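Local coordinates for protein shikimate dehydrogenase (NADP(+)) (Peptoclostridium difficile, PDB 5DZS) that probably catalyses the reversible NADPH-linked reduction of 3-dehydroshikimate to shikimate, a step in the chorismate pathway toward aromatic amino acids, at residues 13-25 and 233-247. Residues are numbered along the deposited sequence; the frame is centred on the assembly and turned at random.
Sequences HSVSPQIHKRVFE and LYMLVGQAIKSQEIW
Helices 16-25 and 233-247 cross at -53°, with their axes 9.7 Å apart, Ile-19 over Val-237 and His-20 over Ala-240. Ile-19 is a knob in the hole formed by Leu-233, Leu-236, Val-237 and Ala-240: CG2, anti to the backbone N, is directed at Ala-240 CB and presses tightly on it at 3.4 Å, while CG1 carries CD1 to Leu-236 CB and Val-237 CG2. His-20 fills the next hole, among Ala-240, Ser-243, Gln-244 and Trp-247. Ala-240 CB lies over one face of its imidazole, a CH-pi contact 3.7 Å from the ring centroid. In shikimate dehydrogenases the chain returns from the nucleotide-binding domain to the substrate domain, and here helix 233-247 packs on that domain, carrying Gln-239, which, like Ser-14 to Ser-16, probably binds shikimate. In the conformer given, Gln-244 NE2 donates to His-20 ND1 at 3.1 Å, nearly straight (167°) and close to the ring plane, which would help set the ring's rotation. The bend at chi2 (-66°) of that conformer brings the amide to Phe-24, its plane nearly perpendicular to the ring's. Trp-247 approaches His-20 obliquely, CZ3 3.7 Å from CE1, and the indole NE1 of Trp-247 is hydrogen-bonded to Ile-88 O. Farther along, Val-23 CG2 meets Ile-241 CG1.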
ATOM      1  N   HIS B  13       6.836   3.799  28.376  0.50 45.61           N
ATOM      2  CA  HIS B  13       8.006   3.007  28.018  0.50 47.31           C
ATOM      3  C   HIS B  13       8.327   3.012  26.522  0.50 44.37           C
ATOM      4  O   HIS B  13       9.492   2.969  26.121  0.50 40.93           O
ATOM      5  CB  HIS B  13       7.728   1.579  28.428  0.50 50.90           C
ATOM      6  CG  HIS B  13       6.530   0.995  27.748  0.50 51.15           C
ATOM      7  ND1 HIS B  13       5.245   1.414  28.023  0.50 51.15           N
ATOM      8  CD2 HIS B  13       6.420   0.024  26.813  0.50 51.45           C
ATOM      9  CE1 HIS B  13       4.396   0.728  27.280  0.50 51.91           C
ATOM     10  NE2 HIS B  13       5.083  -0.122  26.537  0.50 52.08           N
ATOM     11  N   SER B  14       7.276   3.062  25.707  0.50 39.37           N
ATOM     12  CA  SER B  14       7.383   2.997  24.250  0.50 35.77           C
ATOM     13  C   SER B  14       8.642   3.606  23.616  0.50 32.64           C
ATOM     14  O   SER B  14       9.067   4.697  23.972  0.50 32.20           O
ATOM     15  CB  SER B  14       6.154   3.668  23.607  0.50 35.23           C
ATOM     16  OG  SER B  14       6.183   5.079  23.764  0.50 35.39           O
ATOM     17  N   VAL B  15       9.226   2.865  22.679  1.00 30.95           N
ATOM     18  CA  VAL B  15      10.334   3.360  21.851  1.00 31.93           C
ATOM     19  C   VAL B  15       9.793   3.782  20.473  1.00 27.68           C
ATOM     20  O   VAL B  15      10.553   4.258  19.642  1.00 26.90           O
ATOM     21  CB  VAL B  15      11.478   2.342  21.667  1.00 34.55           C
ATOM     22  CG1 VAL B  15      12.073   1.990  23.021  1.00 37.16           C
ATOM     23  CG2 VAL B  15      11.026   1.097  20.929  1.00 33.93           C
ATOM     24  N   SER B  16       8.499   3.607  20.212  1.00 25.81           N
ATOM     25  CA  SER B  16       7.962   3.975  18.888  1.00 25.31           C
ATOM     26  C   SER B  16       8.154   5.440  18.504  1.00 22.23           C
ATOM     27  O   SER B  16       8.484   5.725  17.356  1.00 22.09           O
ATOM     28  CB  SER B  16       6.490   3.558  18.733  1.00 29.21           C
ATOM     29  OG  SER B  16       6.432   2.141  18.664  1.00 36.14           O
ATOM     30  N   PRO B  17       7.936   6.387  19.424  1.00 21.69           N
ATOM     31  CA  PRO B  17       8.156   7.753  18.982  1.00 21.92           C
ATOM     32  C   PRO B  17       9.601   8.008  18.514  1.00 22.12           C
ATOM     33  O   PRO B  17       9.793   8.685  17.522  1.00 21.39           O
ATOM     34  CB  PRO B  17       7.777   8.596  20.212  1.00 24.11           C
ATOM     35  CG  PRO B  17       6.779   7.739  20.940  1.00 24.58           C
ATOM     36  CD  PRO B  17       7.311   6.339  20.767  1.00 23.40           C
ATOM     37  N   GLN B  18      10.589   7.413  19.175  1.00 23.05           N
ATOM     38  CA  GLN B  18      11.986   7.584  18.773  1.00 25.52           C
ATOM     39  C   GLN B  18      12.245   6.937  17.408  1.00 24.03           C
ATOM     40  O   GLN B  18      12.939   7.512  16.568  1.00 25.31           O
ATOM     41  CB  GLN B  18      12.928   6.986  19.822  1.00 29.65           C
ATOM     42  CG  GLN B  18      14.398   7.209  19.495  1.00 38.28           C
ATOM     43  CD  GLN B  18      15.357   6.603  20.509  1.00 47.94           C
ATOM     44  OE1 GLN B  18      14.972   5.785  21.348  1.00 54.84           O
ATOM     45  NE2 GLN B  18      16.626   7.001  20.424  1.00 54.29           N
ATOM     46  N   ILE B  19      11.709   5.731  17.180  1.00 22.02           N
ATOM     47  CA  ILE B  19      11.881   5.077  15.901  1.00 21.85           C
ATOM     48  C   ILE B  19      11.298   5.933  14.789  1.00 19.42           C
ATOM     49  O   ILE B  19      11.945   6.178  13.767  1.00 21.27           O
ATOM     50  CB  ILE B  19      11.224   3.664  15.874  1.00 22.73           C
ATOM     51  CG1 ILE B  19      11.953   2.718  16.845  1.00 25.06           C
ATOM     52  CG2 ILE B  19      11.197   3.122  14.447  1.00 23.13           C
ATOM     53  CD1 ILE B  19      11.282   1.359  17.014  1.00 25.86           C
ATOM     54  N   HIS B  20      10.038   6.363  14.939  1.00 19.43           N
ATOM     55  CA  HIS B  20       9.408   7.185  13.913  1.00 19.36           C
ATOM     56  C   HIS B  20      10.147   8.500  13.663  1.00 21.03           C
ATOM     57  O   HIS B  20      10.250   8.928  12.522  1.00 21.49           O
ATOM     58  CB  HIS B  20       7.917   7.411  14.212  1.00 19.01           C
ATOM     59  CG  HIS B  20       7.074   6.192  13.986  1.00 18.92           C
ATOM     60  ND1 HIS B  20       6.522   5.890  12.768  1.00 19.44           N
ATOM     61  CD2 HIS B  20       6.690   5.207  14.825  1.00 19.31           C
ATOM     62  CE1 HIS B  20       5.826   4.777  12.860  1.00 18.74           C
ATOM     63  NE2 HIS B  20       5.903   4.341  14.104  1.00 19.52           N
ATOM     64  N   LYS B  21      10.651   9.125  14.726  0.50 22.44           N
ATOM     65  CA  LYS B  21      11.473  10.346  14.591  0.50 23.38           C
ATOM     66  C   LYS B  21      12.652  10.070  13.669  0.50 24.67           C
ATOM     67  O   LYS B  21      12.911  10.831  12.747  0.50 24.39           O
ATOM     68  CB  LYS B  21      11.983  10.825  15.944  0.50 25.43           C
ATOM     69  CG  LYS B  21      12.911  12.038  15.845  0.50 27.56           C
ATOM     70  CD  LYS B  21      13.384  12.493  17.222  0.50 30.87           C
ATOM     71  CE  LYS B  21      14.209  13.768  17.171  0.50 34.92           C
ATOM     72  NZ  LYS B  21      13.487  14.930  16.599  0.50 35.82           N
ATOM     73  N   ARG B  22      13.366   8.976  13.923  0.50 24.61           N
ATOM     74  CA  ARG B  22      14.506   8.601  13.093  0.50 25.36           C
ATOM     75  C   ARG B  22      14.127   8.358  11.638  0.50 24.46           C
ATOM     76  O   ARG B  22      14.864   8.739  10.727  0.50 27.18           O
ATOM     77  CB  ARG B  22      15.208   7.381  13.690  0.50 28.51           C
ATOM     78  CG  ARG B  22      16.032   7.693  14.922  0.50 31.98           C
ATOM     79  CD  ARG B  22      17.215   8.577  14.541  0.50 35.94           C
ATOM     80  NE  ARG B  22      18.107   8.873  15.655  0.50 39.75           N
ATOM     81  CZ  ARG B  22      19.143   8.124  16.003  0.50 41.39           C
ATOM     82  NH1 ARG B  22      19.902   8.497  17.026  0.50 45.48           N
ATOM     83  NH2 ARG B  22      19.429   7.011  15.332  0.50 38.07           N
ATOM     84  N   VAL B  23      12.971   7.732  11.402  1.00 21.82           N
ATOM     85  CA  VAL B  23      12.542   7.474  10.034  1.00 23.27           C
ATOM     86  C   VAL B  23      12.242   8.777   9.312  1.00 22.48           C
ATOM     87  O   VAL B  23      12.702   8.999   8.176  1.00 24.64           O
ATOM     88  CB  VAL B  23      11.314   6.543   9.976  1.00 25.13           C
ATOM     89  CG1 VAL B  23      10.926   6.290   8.526  1.00 28.25           C
ATOM     90  CG2 VAL B  23      11.639   5.240  10.636  1.00 27.35           C
ATOM     91  N   PHE B  24      11.534   9.696   9.985  1.00 23.04           N
ATOM     92  CA  PHE B  24      11.260  10.998   9.387  1.00 23.80           C
ATOM     93  C   PHE B  24      12.565  11.727   9.084  1.00 24.46           C
ATOM     94  O   PHE B  24      12.718  12.363   8.029  1.00 27.03           O
ATOM     95  CB  PHE B  24      10.415  11.935  10.285  1.00 23.32           C
ATOM     96  CG  PHE B  24       9.026  11.447  10.576  1.00 23.70           C
ATOM     97  CD1 PHE B  24       8.224  10.907   9.581  1.00 23.38           C
ATOM     98  CD2 PHE B  24       8.467  11.646  11.852  1.00 24.08           C
ATOM     99  CE1 PHE B  24       6.921  10.500   9.842  1.00 26.17           C
ATOM    100  CE2 PHE B  24       7.184  11.231  12.118  1.00 23.99           C
ATOM    101  CZ  PHE B  24       6.400  10.656  11.129  1.00 22.50           C
ATOM    102  N   GLU B  25      13.534  11.613   9.981  1.00 24.22           N
ATOM    103  CA  GLU B  25      14.805  12.316   9.767  1.00 28.10           C
ATOM    104  C   GLU B  25      15.561  11.775   8.568  1.00 27.79           C
ATOM    105  O   GLU B  25      16.094  12.545   7.748  1.00 30.29           O
ATOM    106  CB  GLU B  25      15.713  12.216  10.995  1.00 31.52           C
ATOM    107  CG  GLU B  25      15.253  13.046  12.169  1.00 33.80           C
ATOM    108  CD  GLU B  25      16.042  12.799  13.446  1.00 38.03           C
ATOM    109  OE1 GLU B  25      16.846  11.846  13.521  1.00 40.75           O
ATOM    110  OE2 GLU B  25      15.863  13.590  14.392  1.00 45.93           O
ATOM    111  N   LEU B 233      12.865  -5.793  18.921  1.00 27.74           N
ATOM    112  CA  LEU B 233      13.259  -4.507  18.312  1.00 27.02           C
ATOM    113  C   LEU B 233      13.234  -4.491  16.788  1.00 25.09           C
ATOM    114  O   LEU B 233      12.736  -3.536  16.183  1.00 23.60           O
ATOM    115  CB  LEU B 233      14.616  -4.035  18.836  1.00 29.05           C
ATOM    116  CG  LEU B 233      15.070  -2.650  18.359  1.00 29.60           C
ATOM    117  CD1 LEU B 233      14.080  -1.548  18.737  1.00 31.04           C
ATOM    118  CD2 LEU B 233      16.453  -2.346  18.918  1.00 32.33           C
ATOM    119  N   TYR B 234      13.747  -5.526  16.143  1.00 26.34           N
ATOM    120  CA  TYR B 234      13.772  -5.512  14.683  1.00 25.27           C
ATOM    121  C   TYR B 234      12.357  -5.393  14.119  1.00 25.29           C
ATOM    122  O   TYR B 234      12.109  -4.675  13.152  1.00 24.54           O
ATOM    123  CB  TYR B 234      14.477  -6.768  14.144  1.00 26.48           C
ATOM    124  CG  TYR B 234      14.871  -6.691  12.697  1.00 28.16           C
ATOM    125  CD1 TYR B 234      16.037  -6.037  12.322  1.00 29.63           C
ATOM    126  CD2 TYR B 234      14.094  -7.268  11.700  1.00 27.28           C
ATOM    127  CE1 TYR B 234      16.419  -5.965  11.004  1.00 31.08           C
ATOM    128  CE2 TYR B 234      14.479  -7.198  10.364  1.00 31.42           C
ATOM    129  CZ  TYR B 234      15.639  -6.548  10.030  1.00 29.65           C
ATOM    130  OH  TYR B 234      16.079  -6.447   8.718  1.00 35.34           O
ATOM    131  N   MET B 235      11.427  -6.117  14.726  1.00 23.93           N
ATOM    132  CA  MET B 235      10.038  -6.085  14.309  1.00 24.97           C
ATOM    133  C   MET B 235       9.462  -4.692  14.529  1.00 24.60           C
ATOM    134  O   MET B 235       8.736  -4.162  13.687  1.00 22.01           O
ATOM    135  CB  MET B 235       9.233  -7.136  15.062  1.00 26.88           C
ATOM    136  CG  MET B 235       7.761  -7.099  14.782  1.00 27.71           C
ATOM    137  SD  MET B 235       7.042  -8.595  15.464  1.00 31.13           S
ATOM    138  CE  MET B 235       5.294  -8.235  15.269  1.00 30.93           C
ATOM    139  N   LEU B 236       9.792  -4.077  15.654  1.00 22.67           N
ATOM    140  CA  LEU B 236       9.279  -2.730  15.914  1.00 22.63           C
ATOM    141  C   LEU B 236       9.742  -1.731  14.842  1.00 21.26           C
ATOM    142  O   LEU B 236       9.007  -0.849  14.423  1.00 21.21           O
ATOM    143  CB  LEU B 236       9.701  -2.228  17.297  1.00 25.32           C
ATOM    144  CG  LEU B 236       9.063  -2.919  18.499  1.00 28.80           C
ATOM    145  CD1 LEU B 236       9.632  -2.359  19.788  1.00 29.98           C
ATOM    146  CD2 LEU B 236       7.542  -2.778  18.481  1.00 29.38           C
ATOM    147  N   VAL B 237      10.992  -1.827  14.425  1.00 19.64           N
ATOM    148  CA  VAL B 237      11.496  -0.917  13.409  1.00 19.42           C
ATOM    149  C   VAL B 237      10.830  -1.228  12.063  1.00 19.31           C
ATOM    150  O   VAL B 237      10.410  -0.323  11.338  1.00 19.69           O
ATOM    151  CB  VAL B 237      13.039  -0.983  13.314  1.00 21.19           C
ATOM    152  CG1 VAL B 237      13.521  -0.049  12.218  1.00 21.73           C
ATOM    153  CG2 VAL B 237      13.676  -0.597  14.630  1.00 21.36           C
ATOM    154  N   GLY B 238      10.735  -2.502  11.709  1.00 20.24           N
ATOM    155  CA  GLY B 238      10.076  -2.849  10.443  1.00 20.57           C
ATOM    156  C   GLY B 238       8.642  -2.396  10.386  1.00 21.17           C
ATOM    157  O   GLY B 238       8.197  -1.881   9.348  1.00 20.95           O
ATOM    158  N   GLN B 239       7.913  -2.598  11.480  1.00 21.86           N
ATOM    159  CA  GLN B 239       6.509  -2.144  11.519  1.00 22.35           C
ATOM    160  C   GLN B 239       6.397  -0.627  11.409  1.00 21.16           C
ATOM    161  O   GLN B 239       5.446  -0.095  10.790  1.00 20.99           O
ATOM    162  CB  GLN B 239       5.872  -2.617  12.780  1.00 24.66           C
ATOM    163  CG  GLN B 239       5.715  -4.087  12.794  1.00 28.31           C
ATOM    164  CD  GLN B 239       4.999  -4.525  14.042  1.00 32.18           C
ATOM    165  OE1 GLN B 239       5.470  -4.313  15.185  1.00 33.90           O
ATOM    166  NE2 GLN B 239       3.846  -5.130  13.848  1.00 35.70           N
ATOM    167  N   ALA B 240       7.331   0.119  11.986  1.00 20.25           N
ATOM    168  CA  ALA B 240       7.287   1.572  11.885  1.00 20.85           C
ATOM    169  C   ALA B 240       7.447   1.990  10.416  1.00 20.16           C
ATOM    170  O   ALA B 240       6.741   2.873   9.904  1.00 21.20           O
ATOM    171  CB  ALA B 240       8.341   2.241  12.749  1.00 23.15           C
ATOM    172  N   ILE B 241       8.392   1.343   9.724  1.00 18.71           N
ATOM    173  CA  ILE B 241       8.656   1.656   8.317  1.00 19.23           C
ATOM    174  C   ILE B 241       7.459   1.273   7.438  1.00 17.84           C
ATOM    175  O   ILE B 241       7.046   2.068   6.570  1.00 18.02           O
ATOM    176  CB  ILE B 241       9.979   1.001   7.865  1.00 19.84           C
ATOM    177  CG1 ILE B 241      11.148   1.694   8.578  1.00 20.81           C
ATOM    178  CG2 ILE B 241      10.157   1.072   6.349  1.00 19.48           C
ATOM    179  CD1 ILE B 241      12.473   0.963   8.455  1.00 24.08           C
ATOM    180  N   LYS B 242       6.873   0.108   7.668  1.00 17.35           N
ATOM    181  CA  LYS B 242       5.693  -0.281   6.913  1.00 18.56           C
ATOM    182  C   LYS B 242       4.544   0.702   7.155  1.00 18.56           C
ATOM    183  O   LYS B 242       3.816   1.064   6.231  1.00 18.62           O
ATOM    184  CB  LYS B 242       5.284  -1.716   7.267  1.00 19.92           C
ATOM    185  CG  LYS B 242       4.103  -2.245   6.478  1.00 24.30           C
ATOM    186  CD  LYS B 242       4.373  -2.342   4.985  1.00 27.23           C
ATOM    187  CE  LYS B 242       5.490  -3.310   4.608  1.00 34.96           C
ATOM    188  NZ  LYS B 242       5.795  -3.394   3.138  1.00 42.28           N
ATOM    189  N   SER B 243       4.369   1.129   8.410  1.00 17.67           N
ATOM    190  CA  SER B 243       3.338   2.114   8.699  1.00 17.94           C
ATOM    191  C   SER B 243       3.591   3.398   7.891  1.00 17.16           C
ATOM    192  O   SER B 243       2.651   3.985   7.333  1.00 18.09           O
ATOM    193  CB  SER B 243       3.280   2.481  10.180  1.00 19.06           C
ATOM    194  OG  SER B 243       2.853   1.397  10.990  1.00 20.69           O
ATOM    195  N   GLN B 244       4.846   3.841   7.876  0.50 17.91           N
ATOM    196  CA  GLN B 244       5.214   5.027   7.128  0.50 18.93           C
ATOM    197  C   GLN B 244       4.937   4.878   5.624  0.50 17.72           C
ATOM    198  O   GLN B 244       4.496   5.830   4.963  0.50 19.15           O
ATOM    199  CB  GLN B 244       6.664   5.371   7.409  0.50 20.39           C
ATOM    200  CG  GLN B 244       6.874   5.905   8.812  0.50 21.17           C
ATOM    201  CD  GLN B 244       6.198   7.244   9.025  0.50 23.01           C
ATOM    202  OE1 GLN B 244       5.846   7.929   8.078  0.50 22.47           O
ATOM    203  NE2 GLN B 244       6.016   7.623  10.289  0.50 24.43           N
ATOM    204  N   GLU B 245       5.165   3.678   5.094  1.00 17.89           N
ATOM    205  CA  GLU B 245       4.907   3.421   3.680  1.00 18.02           C
ATOM    206  C   GLU B 245       3.403   3.600   3.405  1.00 18.26           C
ATOM    207  O   GLU B 245       2.996   4.184   2.420  1.00 19.52           O
ATOM    208  CB  GLU B 245       5.331   2.006   3.269  1.00 18.49           C
ATOM    209  CG  GLU B 245       6.840   1.815   3.201  1.00 19.37           C
ATOM    210  CD  GLU B 245       7.224   0.449   2.688  1.00 22.88           C
ATOM    211  OE1 GLU B 245       8.265   0.348   1.997  1.00 24.02           O
ATOM    212  OE2 GLU B 245       6.503  -0.528   2.917  1.00 27.21           O
ATOM    213  N   ILE B 246       2.586   3.069   4.299  1.00 17.21           N
ATOM    214  CA  ILE B 246       1.136   3.184   4.172  1.00 19.28           C
ATOM    215  C   ILE B 246       0.659   4.637   4.273  1.00 19.57           C
ATOM    216  O   ILE B 246      -0.127   5.112   3.446  1.00 21.56           O
ATOM    217  CB  ILE B 246       0.440   2.340   5.257  1.00 20.05           C
ATOM    218  CG1 ILE B 246       0.647   0.847   4.946  1.00 20.63           C
ATOM    219  CG2 ILE B 246      -1.057   2.680   5.313  1.00 23.26           C
ATOM    220  CD1 ILE B 246       0.305  -0.066   6.090  1.00 22.11           C
ATOM    221  N   TRP B 247       1.185   5.349   5.261  1.00 18.48           N
ATOM    222  CA  TRP B 247       0.779   6.730   5.514  1.00 19.38           C
ATOM    223  C   TRP B 247       1.143   7.652   4.372  1.00 21.31           C
ATOM    224  O   TRP B 247       0.348   8.563   4.036  1.00 23.94           O
ATOM    225  CB  TRP B 247       1.351   7.237   6.832  1.00 18.14           C
ATOM    226  CG  TRP B 247       0.764   6.582   8.069  1.00 17.49           C
ATOM    227  CD1 TRP B 247      -0.506   6.106   8.211  1.00 18.30           C
ATOM    228  CD2 TRP B 247       1.412   6.365   9.320  1.00 16.00           C
ATOM    229  NE1 TRP B 247      -0.676   5.575   9.447  1.00 17.21           N
ATOM    230  CE2 TRP B 247       0.482   5.745  10.173  1.00 16.61           C
ATOM    231  CE3 TRP B 247       2.693   6.631   9.809  1.00 17.94           C
ATOM    232  CZ2 TRP B 247       0.790   5.390  11.478  1.00 18.29           C
ATOM    233  CZ3 TRP B 247       2.986   6.287  11.114  1.00 18.86           C
ATOM    234  CH2 TRP B 247       2.067   5.658  11.923  1.00 19.02           C
TER
HETATM  235  O   HOH W   1       7.041   0.276  15.922  1.00 29.80           O